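Local structure of alkaline phosphatase (Thermus thermophilus, 7KWD) at residues K134-T148 with G263-H276. The protein probably hydrolyses phosphate monoesters as a homodimeric alkaline phosphatase that uses zinc and magnesium ions. Sequence-based numbering, arbitrary orientation.
With MG (magnesium ion), chain D; ZN (zinc ion), chain F.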
loop_
_atom_site.group_PDB
_atom_site.type_symbol
_atom_site.label_atom_id
_atom_site.label_comp_id
_atom_site.label_asym_id
_atom_site.label_seq_id
_atom_site.Cartn_x
_atom_site.Cartn_y
_atom_site.Cartn_z
ATOM N N LYS A 134 15.772 5.693 32.516
ATOM C CA LYS A 134 15.741 4.486 31.702
ATOM C C LYS A 134 17.087 4.308 31.005
ATOM O O LYS A 134 17.675 5.274 30.529
ATOM C CB LYS A 134 14.621 4.556 30.651
ATOM C CG LYS A 134 13.194 4.978 31.174
ATOM C CD LYS A 134 12.496 3.867 31.899
ATOM C CE LYS A 134 11.190 4.372 32.590
ATOM N NZ LYS A 134 10.495 3.272 33.248
ATOM N N ALA A 135 17.568 3.065 30.944
ATOM C CA ALA A 135 18.614 2.694 30.007
ATOM C C ALA A 135 18.092 2.801 28.574
ATOM O O ALA A 135 16.897 2.639 28.306
ATOM C CB ALA A 135 19.092 1.270 30.287
ATOM N N VAL A 136 19.001 3.104 27.648
ATOM C CA VAL A 136 18.664 3.329 26.249
ATOM C C VAL A 136 19.521 2.413 25.387
ATOM O O VAL A 136 20.737 2.303 25.607
ATOM C CB VAL A 136 18.886 4.802 25.843
ATOM C CG1 VAL A 136 18.622 5.020 24.347
ATOM C CG2 VAL A 136 18.030 5.714 26.664
ATOM N N GLY A 137 18.884 1.781 24.404
ATOM C CA GLY A 137 19.595 0.990 23.406
ATOM C C GLY A 137 19.147 1.365 22.009
ATOM O O GLY A 137 17.977 1.629 21.774
ATOM N N LEU A 138 20.109 1.415 21.082
ATOM C CA LEU A 138 19.847 1.603 19.658
ATOM C C LEU A 138 20.482 0.448 18.881
ATOM O O LEU A 138 21.695 0.223 18.954
ATOM C CB LEU A 138 20.397 2.946 19.171
ATOM C CG LEU A 138 19.874 4.198 19.890
ATOM C CD1 LEU A 138 20.642 5.460 19.501
ATOM C CD2 LEU A 138 18.396 4.382 19.583
ATOM N N VAL A 139 19.673 -0.279 18.136
ATOM C CA VAL A 139 20.143 -1.441 17.398
ATOM C C VAL A 139 19.630 -1.324 15.987
ATOM O O VAL A 139 18.411 -1.196 15.779
ATOM C CB VAL A 139 19.655 -2.761 18.036
ATOM C CG1 VAL A 139 20.168 -3.945 17.204
ATOM C CG2 VAL A 139 20.155 -2.876 19.454
ATOM N N THR A 140 20.534 -1.389 15.010
ATOM C CA THR A 140 20.065 -1.227 13.639
ATOM C C THR A 140 20.975 -1.909 12.637
ATOM O O THR A 140 22.120 -2.221 12.940
ATOM C CB THR A 140 19.963 0.261 13.282
ATOM O OG1 THR A 140 19.614 0.415 11.908
ATOM C CG2 THR A 140 21.299 0.948 13.533
ATOM N N THR A 141 20.439 -2.147 11.442
ATOM C CA THR A 141 21.226 -2.641 10.322
ATOM C C THR A 141 21.784 -1.514 9.462
ATOM O O THR A 141 22.581 -1.789 8.556
ATOM C CB THR A 141 20.392 -3.579 9.433
ATOM O OG1 THR A 141 19.202 -2.900 9.002
ATOM C CG2 THR A 141 20.023 -4.856 10.171
ATOM N N THR A 142 21.379 -0.262 9.701
ATOM C CA THR A 142 22.067 0.852 9.080
ATOM C C THR A 142 23.320 1.189 9.886
ATOM O O THR A 142 23.586 0.598 10.946
ATOM C CB THR A 142 21.157 2.084 8.987
ATOM O OG1 THR A 142 20.875 2.559 10.311
ATOM C CG2 THR A 142 19.834 1.763 8.267
ATOM N N THR A 143 24.080 2.185 9.405
ATOM C CA THR A 143 25.053 2.848 10.261
ATOM C C THR A 143 24.360 3.231 11.559
ATOM O O THR A 143 23.198 3.648 11.566
ATOM C CB THR A 143 25.645 4.093 9.595
ATOM O OG1 THR A 143 24.585 4.937 9.172
ATOM C CG2 THR A 143 26.505 3.702 8.384
ATOM N N VAL A 144 25.063 3.034 12.674
ATOM C CA VAL A 144 24.422 3.200 13.964
ATOM C C VAL A 144 24.037 4.651 14.204
ATOM O O VAL A 144 23.132 4.930 15.007
ATOM C CB VAL A 144 25.364 2.634 15.040
ATOM C CG1 VAL A 144 26.580 3.583 15.253
ATOM C CG2 VAL A 144 24.588 2.426 16.310
ATOM N N THR A 145 24.692 5.573 13.498
ATOM C CA THR A 145 24.481 7.012 13.556
ATOM C C THR A 145 23.439 7.488 12.529
ATOM O O THR A 145 23.243 8.697 12.346
ATOM C CB THR A 145 25.838 7.702 13.284
ATOM O OG1 THR A 145 26.375 7.114 12.087
ATOM C CG2 THR A 145 26.855 7.486 14.392
ATOM N N HIS A 146 22.774 6.573 11.848
ATOM C CA HIS A 146 21.823 6.952 10.814
ATOM C C HIS A 146 20.583 7.607 11.424
ATOM O O HIS A 146 20.412 7.690 12.642
ATOM C CB HIS A 146 21.470 5.724 9.984
ATOM C CG HIS A 146 21.156 6.017 8.553
ATOM N ND1 HIS A 146 19.939 5.695 7.989
ATOM C CD2 HIS A 146 21.910 6.557 7.557
ATOM C CE1 HIS A 146 19.947 6.045 6.712
ATOM N NE2 HIS A 146 21.130 6.567 6.423
ATOM N N ALA A 147 19.728 8.120 10.536
ATOM C CA ALA A 147 18.691 9.061 10.954
ATOM C C ALA A 147 17.721 8.446 11.944
ATOM O O ALA A 147 17.324 9.095 12.915
ATOM C CB ALA A 147 17.915 9.557 9.745
ATOM N N THR A 148 17.329 7.186 11.736
ATOM C CA THR A 148 16.232 6.656 12.538
ATOM C C THR A 148 16.647 6.484 13.986
ATOM O O THR A 148 15.940 6.979 14.882
ATOM C CB THR A 148 15.729 5.350 11.921
ATOM O OG1 THR A 148 15.227 5.613 10.604
ATOM C CG2 THR A 148 14.631 4.784 12.781
ATOM N N GLY A 263 16.121 0.798 36.688
ATOM C CA GLY A 263 15.161 1.812 36.267
ATOM C C GLY A 263 14.353 1.507 35.017
ATOM O O GLY A 263 13.539 2.342 34.614
ATOM N N GLY A 264 14.510 0.342 34.412
ATOM C CA GLY A 264 13.787 0.063 33.189
ATOM C C GLY A 264 14.548 0.589 31.987
ATOM O O GLY A 264 15.627 1.190 32.105
ATOM N N PHE A 265 13.977 0.358 30.802
ATOM C CA PHE A 265 14.718 0.676 29.586
ATOM C C PHE A 265 13.823 1.002 28.407
ATOM O O PHE A 265 12.636 0.666 28.381
ATOM C CB PHE A 265 15.630 -0.506 29.201
ATOM C CG PHE A 265 14.882 -1.685 28.608
ATOM C CD1 PHE A 265 14.483 -2.737 29.427
ATOM C CD2 PHE A 265 14.616 -1.750 27.227
ATOM C CE1 PHE A 265 13.791 -3.827 28.891
ATOM C CE2 PHE A 265 13.942 -2.832 26.686
ATOM C CZ PHE A 265 13.539 -3.888 27.529
ATOM N N VAL A 266 14.433 1.654 27.420
ATOM C CA VAL A 266 13.846 1.882 26.104
ATOM C C VAL A 266 14.835 1.375 25.057
ATOM O O VAL A 266 16.051 1.514 25.216
ATOM C CB VAL A 266 13.504 3.369 25.872
ATOM C CG1 VAL A 266 12.475 3.834 26.914
ATOM C CG2 VAL A 266 14.753 4.248 25.907
ATOM N N LEU A 267 14.307 0.781 24.001
ATOM C CA LEU A 267 15.102 0.183 22.949
ATOM C C LEU A 267 14.453 0.534 21.629
ATOM O O LEU A 267 13.236 0.405 21.476
ATOM C CB LEU A 267 15.173 -1.334 23.125
ATOM C CG LEU A 267 15.625 -2.210 21.970
ATOM C CD1 LEU A 267 17.067 -1.808 21.647
ATOM C CD2 LEU A 267 15.525 -3.706 22.337
ATOM N N GLN A 268 15.251 0.998 20.682
ATOM C CA GLN A 268 14.839 1.048 19.293
ATOM C C GLN A 268 15.572 -0.066 18.553
ATOM O O GLN A 268 16.799 -0.198 18.664
ATOM C CB GLN A 268 15.145 2.396 18.645
ATOM C CG GLN A 268 14.558 2.495 17.220
ATOM C CD GLN A 268 15.112 3.638 16.380
ATOM O OE1 GLN A 268 16.004 3.446 15.562
ATOM N NE2 GLN A 268 14.539 4.828 16.543
ATOM N N VAL A 269 14.822 -0.908 17.865
ATOM C CA VAL A 269 15.367 -1.866 16.914
ATOM C C VAL A 269 14.943 -1.393 15.547
ATOM O O VAL A 269 13.755 -1.139 15.336
ATOM C CB VAL A 269 14.842 -3.290 17.170
ATOM C CG1 VAL A 269 15.466 -4.282 16.173
ATOM C CG2 VAL A 269 15.104 -3.684 18.616
ATOM N N GLU A 270 15.895 -1.293 14.616
ATOM C CA GLU A 270 15.589 -0.836 13.273
ATOM C C GLU A 270 15.966 -1.881 12.239
ATOM O O GLU A 270 17.135 -2.289 12.150
ATOM C CB GLU A 270 16.292 0.474 12.909
ATOM C CG GLU A 270 15.556 1.115 11.695
ATOM C CD GLU A 270 16.424 2.071 10.948
ATOM O OE1 GLU A 270 17.620 2.174 11.312
ATOM O OE2 GLU A 270 15.904 2.703 10.031
ATOM N N ALA A 271 14.974 -2.329 11.477
ATOM C CA ALA A 271 15.215 -3.069 10.242
ATOM C C ALA A 271 15.327 -1.999 9.176
ATOM O O ALA A 271 14.388 -1.707 8.439
ATOM C CB ALA A 271 14.097 -4.057 9.956
ATOM N N GLY A 272 16.509 -1.370 9.138
ATOM C CA GLY A 272 16.668 -0.146 8.389
ATOM C C GLY A 272 16.967 -0.294 6.937
ATOM O O GLY A 272 17.001 0.721 6.216
ATOM N N ARG A 273 17.213 -1.513 6.451
ATOM C CA ARG A 273 17.615 -1.681 5.060
ATOM C C ARG A 273 16.506 -2.262 4.196
ATOM O O ARG A 273 16.699 -2.444 2.982
ATOM C CB ARG A 273 18.882 -2.541 4.971
ATOM C CG ARG A 273 20.028 -1.982 5.864
ATOM C CD ARG A 273 21.443 -2.234 5.323
ATOM N NE ARG A 273 21.655 -1.461 4.098
ATOM C CZ ARG A 273 22.545 -1.773 3.165
ATOM N NH1 ARG A 273 23.331 -2.835 3.309
ATOM N NH2 ARG A 273 22.631 -1.011 2.092
ATOM N N ILE A 274 15.330 -2.509 4.776
ATOM C CA ILE A 274 14.139 -2.693 3.956
ATOM C C ILE A 274 13.999 -1.514 3.008
ATOM O O ILE A 274 13.829 -1.690 1.798
ATOM C CB ILE A 274 12.891 -2.852 4.840
ATOM C CG1 ILE A 274 12.982 -4.141 5.671
ATOM C CG2 ILE A 274 11.629 -2.778 3.990
ATOM C CD1 ILE A 274 11.938 -4.197 6.807
ATOM N N ASP A 275 14.079 -0.292 3.559
ATOM C CA ASP A 275 14.082 0.933 2.765
ATOM C C ASP A 275 15.119 0.866 1.651
ATOM O O ASP A 275 14.798 1.069 0.482
ATOM C CB ASP A 275 14.344 2.124 3.698
ATOM C CG ASP A 275 14.309 3.444 3.000
ATOM O OD1 ASP A 275 13.233 3.781 2.433
ATOM O OD2 ASP A 275 15.345 4.156 3.044
ATOM N N HIS A 276 16.355 0.509 1.993
ATOM C CA HIS A 276 17.435 0.532 1.016
ATOM C C HIS A 276 17.171 -0.441 -0.120
ATOM O O HIS A 276 17.370 -0.112 -1.291
ATOM C CB HIS A 276 18.764 0.195 1.690
ATOM C CG HIS A 276 19.145 1.178 2.746
ATOM N ND1 HIS A 276 20.211 0.989 3.583
ATOM C CD2 HIS A 276 18.579 2.347 3.120
ATOM C CE1 HIS A 276 20.307 2.005 4.422
ATOM N NE2 HIS A 276 19.327 2.845 4.163
HETATM MG MG MG D . 16.305 4.351 8.909
HETATM ZN ZN ZN F . 14.914 5.841 2.077
HETATM O O HOH W 1 18.096 1.780 16.244
HETATM O O HOH W 2 17.170 -4.083 7.670
HETATM O O HOH W 3 18.108 4.716 9.968
HETATM O O HOH W 4 16.976 3.190 7.008
HETATM O O HOH W 5 16.739 5.987 7.934
#
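Glu270 and Thr148 meet at the magnesium ion: Glu270 OE2 binds it at 2.0 Å and Thr148 OG1 more loosely at 2.4 Å, and three waters and Asp47 complete the shell. Thr140, its OG1 anti to the backbone N (chi1 175°), lies alongside Glu270 and donates to Glu270 OE1 at 2.7 Å, reaching it on the anti side and somewhat out of the carboxylate plane. That hydroxyl oxygen also accepts from Thr142 N, an ST turn where the chain bends off the strand. A magnesium-bound water donates to Glu270 OE1 too and lies 2.9 Å from His146 ND1 at the ring edge, so the predicted magnesium ligand His146 approaches the metal through water here. With both oxygens engaged, the carboxylate is probably fixed in rotation.

One step out, Gln268 extends across Thr148, and its NE2 donates to Thr148 O at 3.1 Å; the bond is straight at the hydrogen (165°) but comes in above the carbonyl plane. This ties the start of helix 147-153 to the strand that supplies Glu270. Farther along, His276 and His146 form an offset edge-to-face pair, planes at 85°, while Arg273 NE holds His276 ND1 at 2.9 Å and Glu350 pairs with the guanidinium. Asp275 carries this second segment on to a zinc ion shared with His279 and His433.

Behind the site, strands 135-140 and 265-271 run parallel, joined by backbone hydrogen bonds from Ala135 N-Gly264 O to Glu270 N-Val139 O, with Val136 CG2 on Val266 CG2 at 3.7 Å. Helix 147-153 packs over the Leu138, Gln268 and Glu270 face; helices 247-259 and 283-306 back the Val139 and Val269 face. Strand 176-178 continues the sheet beyond 135-140, strand 40-46 beyond 265-271.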